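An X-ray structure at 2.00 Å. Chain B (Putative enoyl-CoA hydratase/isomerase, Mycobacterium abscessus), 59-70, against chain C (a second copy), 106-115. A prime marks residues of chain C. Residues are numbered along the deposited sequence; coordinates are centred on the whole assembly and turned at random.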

ATOM      1  N   LEU B  59     -11.881 -20.045  -4.843  1.00 10.67           N
ATOM      2  CA  LEU B  59     -10.749 -20.807  -5.370  1.00 10.77           C
ATOM      3  C   LEU B  59      -9.982 -21.450  -4.240  1.00 10.37           C
ATOM      4  O   LEU B  59      -9.587 -20.771  -3.280  1.00 10.78           O
ATOM      5  CB  LEU B  59      -9.820 -19.887  -6.163  1.00  9.56           C
ATOM      6  CG  LEU B  59      -8.632 -20.547  -6.840  1.00 10.08           C
ATOM      7  CD1 LEU B  59      -9.028 -21.717  -7.746  1.00  8.58           C
ATOM      8  CD2 LEU B  59      -7.876 -19.466  -7.612  1.00 10.48           C
ATOM      9  N   THR B  60      -9.757 -22.749  -4.364  1.00 10.73           N
ATOM     10  CA  THR B  60      -9.092 -23.521  -3.348  1.00 11.52           C
ATOM     11  C   THR B  60      -8.358 -24.675  -3.997  1.00 12.41           C
ATOM     12  O   THR B  60      -8.501 -24.917  -5.201  1.00 13.20           O
ATOM     13  CB  THR B  60     -10.096 -24.041  -2.276  1.00 11.66           C
ATOM     14  OG1 THR B  60      -9.415 -24.263  -1.040  1.00 10.21           O
ATOM     15  CG2 THR B  60     -10.795 -25.339  -2.718  1.00 12.60           C
ATOM     16  N   GLY B  61      -7.571 -25.387  -3.193  1.00 12.88           N
ATOM     17  CA  GLY B  61      -6.822 -26.537  -3.660  1.00 13.32           C
ATOM     18  C   GLY B  61      -7.299 -27.812  -2.986  1.00 14.52           C
ATOM     19  O   GLY B  61      -7.774 -27.784  -1.856  1.00 14.73           O
ATOM     20  N   ALA B  62      -7.158 -28.924  -3.690  1.00 15.18           N
ATOM     21  CA  ALA B  62      -7.463 -30.240  -3.142  1.00 16.52           C
ATOM     22  C   ALA B  62      -6.427 -30.680  -2.085  1.00 16.45           C
ATOM     23  O   ALA B  62      -5.217 -30.482  -2.237  1.00 15.60           O
ATOM     24  CB  ALA B  62      -7.562 -31.273  -4.262  1.00 16.46           C
ATOM     25  N   GLY B  63      -6.930 -31.270  -1.009  1.00 17.47           N
ATOM     26  CA  GLY B  63      -6.073 -31.805   0.056  1.00 18.42           C
ATOM     27  C   GLY B  63      -5.449 -30.706   0.894  1.00 18.47           C
ATOM     28  O   GLY B  63      -6.092 -29.720   1.214  1.00 19.05           O
ATOM     29  N   SER B  64      -4.180 -30.860   1.223  1.00 18.70           N
ATOM     30  CA  SER B  64      -3.538 -29.994   2.217  1.00 19.23           C
ATOM     31  C   SER B  64      -2.590 -28.963   1.605  1.00 18.10           C
ATOM     32  O   SER B  64      -1.814 -28.338   2.324  1.00 18.16           O
ATOM     33  CB  SER B  64      -2.794 -30.867   3.228  1.00 20.52           C
ATOM     34  OG  SER B  64      -1.902 -31.752   2.556  1.00 24.50           O
ATOM     35  N   ALA B  65      -2.670 -28.798   0.279  1.00 16.98           N
ATOM     36  CA  ALA B  65      -1.917 -27.783  -0.464  1.00 16.03           C
ATOM     37  C   ALA B  65      -2.867 -26.968  -1.323  1.00 14.67           C
ATOM     38  O   ALA B  65      -3.853 -27.488  -1.831  1.00 14.56           O
ATOM     39  CB  ALA B  65      -0.880 -28.426  -1.341  1.00 16.42           C
ATOM     40  N   TYR B  66      -2.557 -25.688  -1.505  1.00 13.28           N
ATOM     41  CA  TYR B  66      -3.367 -24.830  -2.364  1.00 12.15           C
ATOM     42  C   TYR B  66      -2.870 -24.979  -3.793  1.00 12.52           C
ATOM     43  O   TYR B  66      -3.583 -25.502  -4.638  1.00 12.38           O
ATOM     44  CB  TYR B  66      -3.315 -23.388  -1.848  1.00 12.25           C
ATOM     45  CG  TYR B  66      -4.022 -22.331  -2.667  1.00 10.52           C
ATOM     46  CD1 TYR B  66      -5.392 -22.172  -2.602  1.00  9.31           C
ATOM     47  CD2 TYR B  66      -3.296 -21.438  -3.435  1.00 10.31           C
ATOM     48  CE1 TYR B  66      -6.041 -21.173  -3.328  1.00 10.67           C
ATOM     49  CE2 TYR B  66      -3.913 -20.429  -4.139  1.00 10.90           C
ATOM     50  CZ  TYR B  66      -5.282 -20.302  -4.098  1.00 10.93           C
ATOM     51  OH  TYR B  66      -5.868 -19.298  -4.837  1.00  9.96           O
ATOM     52  N   CYS B  67      -1.653 -24.514  -4.061  1.00 12.15           N
ATOM     53  CA  CYS B  67      -1.033 -24.633  -5.366  1.00 12.76           C
ATOM     54  C   CYS B  67       0.441 -24.299  -5.207  1.00 13.40           C
ATOM     55  O   CYS B  67       0.782 -23.174  -4.817  1.00 12.35           O
ATOM     56  CB  CYS B  67      -1.722 -23.700  -6.381  1.00 13.21           C
ATOM     57  SG  CYS B  67      -0.921 -23.585  -7.994  1.00 12.35           S
ATOM     58  N   VAL B  68       1.297 -25.294  -5.441  1.00 15.43           N
ATOM     59  CA  VAL B  68       2.770 -25.148  -5.356  1.00 17.50           C
ATOM     60  C   VAL B  68       3.152 -25.257  -6.830  1.00 21.03           C
ATOM     61  O   VAL B  68       3.304 -26.360  -7.442  1.00 23.02           O
ATOM     62  CB  VAL B  68       3.429 -26.264  -4.584  1.00 17.06           C
ATOM     63  CG1 VAL B  68       2.675 -26.526  -3.254  1.00 14.50           C
ATOM     64  CG2 VAL B  68       3.458 -27.481  -5.459  1.00 17.20           C
ATOM     65  N   GLY B  69       3.309 -24.098  -7.388  1.00 22.43           N
ATOM     66  CA  GLY B  69       2.400 -23.760  -8.409  1.00 25.01           C
ATOM     67  C   GLY B  69       2.718 -24.030  -9.823  1.00 26.17           C
ATOM     68  O   GLY B  69       1.830 -23.968 -10.613  1.00 26.50           O
ATOM     69  N   GLY B  70       3.956 -24.410 -10.092  1.00 28.82           N
ATOM     70  CA  GLY B  70       4.602 -24.156 -11.353  1.00 30.51           C
ATOM     71  C   GLY B  70       4.101 -24.908 -12.542  1.00 32.35           C
ATOM     72  O   GLY B  70       2.908 -25.065 -12.692  1.00 33.01           O
TER
ATOM     73  N   ILE C 106     -12.870 -15.316  -4.185  1.00 10.43           N
ATOM     74  CA  ILE C 106     -12.378 -15.535  -2.830  1.00 10.46           C
ATOM     75  C   ILE C 106     -11.402 -16.705  -2.841  1.00 10.21           C
ATOM     76  O   ILE C 106     -11.750 -17.791  -3.306  1.00 10.59           O
ATOM     77  CB  ILE C 106     -13.557 -15.850  -1.867  1.00 11.01           C
ATOM     78  CG1 ILE C 106     -14.597 -14.721  -1.928  1.00 11.55           C
ATOM     79  CG2 ILE C 106     -13.073 -16.060  -0.430  1.00 10.94           C
ATOM     80  CD1 ILE C 106     -15.924 -15.096  -1.359  1.00 12.28           C
ATOM     81  N   ALA C 107     -10.180 -16.472  -2.361  1.00  9.99           N
ATOM     82  CA  ALA C 107      -9.175 -17.532  -2.225  1.00 10.00           C
ATOM     83  C   ALA C 107      -9.280 -18.161  -0.846  1.00 10.47           C
ATOM     84  O   ALA C 107      -9.156 -17.457   0.179  1.00 10.83           O
ATOM     85  CB  ALA C 107      -7.783 -16.971  -2.421  1.00  9.50           C
ATOM     86  N   ALA C 108      -9.531 -19.471  -0.823  1.00 10.56           N
ATOM     87  CA  ALA C 108      -9.444 -20.260   0.379  1.00 10.51           C
ATOM     88  C   ALA C 108      -8.096 -20.980   0.314  1.00 10.62           C
ATOM     89  O   ALA C 108      -7.968 -22.065  -0.267  1.00 10.74           O
ATOM     90  CB  ALA C 108     -10.614 -21.236   0.454  1.00 11.18           C
ATOM     91  N   VAL C 109      -7.078 -20.352   0.885  1.00 10.05           N
ATOM     92  CA  VAL C 109      -5.719 -20.849   0.762  1.00 10.30           C
ATOM     93  C   VAL C 109      -5.510 -21.893   1.866  1.00 10.41           C
ATOM     94  O   VAL C 109      -5.177 -21.553   3.007  1.00 10.28           O
ATOM     95  CB  VAL C 109      -4.663 -19.717   0.800  1.00 10.03           C
ATOM     96  CG1 VAL C 109      -3.269 -20.282   0.471  1.00  9.09           C
ATOM     97  CG2 VAL C 109      -5.046 -18.574  -0.187  1.00 10.68           C
ATOM     98  N   ASN C 110      -5.740 -23.152   1.493  1.00 10.66           N
ATOM     99  CA  ASN C 110      -5.733 -24.295   2.420  1.00 11.24           C
ATOM    100  C   ASN C 110      -4.360 -24.896   2.719  1.00 11.47           C
ATOM    101  O   ASN C 110      -4.264 -25.859   3.491  1.00 12.04           O
ATOM    102  CB  ASN C 110      -6.646 -25.397   1.873  1.00 12.04           C
ATOM    103  CG  ASN C 110      -6.208 -25.876   0.502  1.00 12.83           C
ATOM    104  OD1 ASN C 110      -6.210 -25.103  -0.482  1.00  9.80           O
ATOM    105  ND2 ASN C 110      -5.761 -27.135   0.439  1.00 13.42           N
ATOM    106  N   GLY C 111      -3.307 -24.328   2.136  1.00 10.52           N
ATOM    107  CA  GLY C 111      -1.962 -24.879   2.235  1.00 10.52           C
ATOM    108  C   GLY C 111      -0.980 -24.036   1.435  1.00 10.21           C
ATOM    109  O   GLY C 111      -1.229 -22.864   1.181  1.00  9.24           O
ATOM    110  N   ALA C 112       0.136 -24.643   1.038  1.00 10.31           N
ATOM    111  CA  ALA C 112       1.221 -23.930   0.369  1.00 10.48           C
ATOM    112  C   ALA C 112       0.697 -23.221  -0.902  1.00  9.95           C
ATOM    113  O   ALA C 112      -0.037 -23.820  -1.700  1.00 10.35           O
ATOM    114  CB  ALA C 112       2.346 -24.935  -0.003  1.00 10.17           C
ATOM    115  N   CYS C 113       1.117 -21.977  -1.083  1.00  9.33           N
ATOM    116  CA  CYS C 113       0.698 -21.145  -2.195  1.00  9.81           C
ATOM    117  C   CYS C 113       1.966 -20.501  -2.763  1.00  9.92           C
ATOM    118  O   CYS C 113       2.436 -19.466  -2.275  1.00  8.29           O
ATOM    119  CB  CYS C 113      -0.320 -20.109  -1.697  1.00  9.45           C
ATOM    120  SG  CYS C 113      -0.856 -18.899  -2.910  1.00 10.93           S
ATOM    121  N   LEU C 114       2.553 -21.169  -3.756  1.00 10.70           N
ATOM    122  CA  LEU C 114       3.887 -20.833  -4.261  1.00 11.02           C
ATOM    123  C   LEU C 114       3.881 -20.704  -5.777  1.00 11.89           C
ATOM    124  O   LEU C 114       3.157 -21.420  -6.458  1.00 12.35           O
ATOM    125  CB  LEU C 114       4.884 -21.937  -3.891  1.00 11.32           C
ATOM    126  CG  LEU C 114       4.968 -22.310  -2.416  1.00 10.85           C
ATOM    127  CD1 LEU C 114       5.890 -23.507  -2.232  1.00 11.90           C
ATOM    128  CD2 LEU C 114       5.455 -21.107  -1.632  1.00 10.32           C
ATOM    129  N   GLY C 115       4.734 -19.833  -6.303  1.00 12.18           N
ATOM    130  CA  GLY C 115       4.878 -19.701  -7.752  1.00 12.08           C
ATOM    131  C   GLY C 115       3.567 -19.291  -8.409  1.00 11.74           C
ATOM    132  O   GLY C 115       2.899 -18.373  -7.962  1.00 10.24           O
TER
HETATM  133  O   HOH W   1       0.712 -27.296   2.036  1.00 10.80           O
HETATM  134  O   HOH W   2      -2.291 -27.014   5.128  1.00 19.58           O

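The most unusual feature of this contact is that two short parallel strand pairings between separate copies of one protein are joined by a single asparagine side chain, which stands in for the backbone where the ladder is interrupted. Asn110′ leaves its own backbone sideways, yet its amide end reaches chain B where strand 59-61 ends and the turn begins, engaging it with both polar atoms. OD1 accepts a hydrogen bond from Gly61 N at 3.0 Å, while ND2 approaches Gly63 O at 2.7 Å and Ala65 O at 3.0 Å in two weak hydrogen bonds. A carboxamide suits this task because it carries an acceptor and a donor on one planar group, matching the NH at the strand's end and the carbonyls that follow. Here the carbonyls lie in and beside a type II′ turn from Ala62 to Ala65, in which Gly63 adopts a positive phi that favours glycine.

On the first side of this bridge, strand 59-61 runs beside strand 106-109 of chain C, their directions differing by 18°. Leu59 bonds to residues flanking its partner Ala107′, the usual parallel pattern: Leu59 N donates to Ile106′ O at 2.7 Å, and Ala108′ N donates to Leu59 O at 2.8 Å. The ladder then changes character, for the next bond comes from a side chain, with Thr60 OG1 donating to Ala108′ O at 2.7 Å.

Beyond the loop the same pattern returns around Cys67 and Cys113′. Cys67 N donates to Ala112′ O at 2.9 Å, and Leu114′ N donates to Cys67 O at 2.9 Å. Ala112′ O also receives a weak bond from Tyr66 N at 3.1 Å, so one carbonyl serves two successive amides. Val68 and Leu114′ follow in register, their side chains on the sheet face that Cys67 and Cys113′ do not use. Val68 CG1 meets Ala112′ CB at 3.6 Å, a small apolar contact at a partly exposed place.

Between the two pairings, Tyr66 is the most extensively covered residue of the contact and the centre of its apolar packing. Its CA-to-CB bond points toward chain C, and its ring is covered over one face by Val109′, whose CG2 lies 4.2 Å from the centroid of the Tyr66 ring and close to the ring normal, a CH-pi arrangement. Cys113′ approaches obliquely, its SG 3.6 Å from Tyr66 CD2, adding a polarizable sulfur to the aromatic surroundings. Farther out, Tyr66 OH comes within 3.9 Å of Ala107′ CB.

Close backbone approach also depends on glycine. The CA atoms of Ala65 and Gly111′ are just 4.0 Å apart, and a CB on Gly111′ would clash with Ser64 O and Ala65 CA. Gly111′ CA instead makes a CA-H...O contact with Ser64 O at 3.5 Å. Water fills in where direct bonding lapses: one molecule donates to Ser64 O at 2.7 Å and accepts from Ala112′ N at 2.9 Å. The general principle is that an interrupted intersubunit ladder can be completed by side chains and solvent.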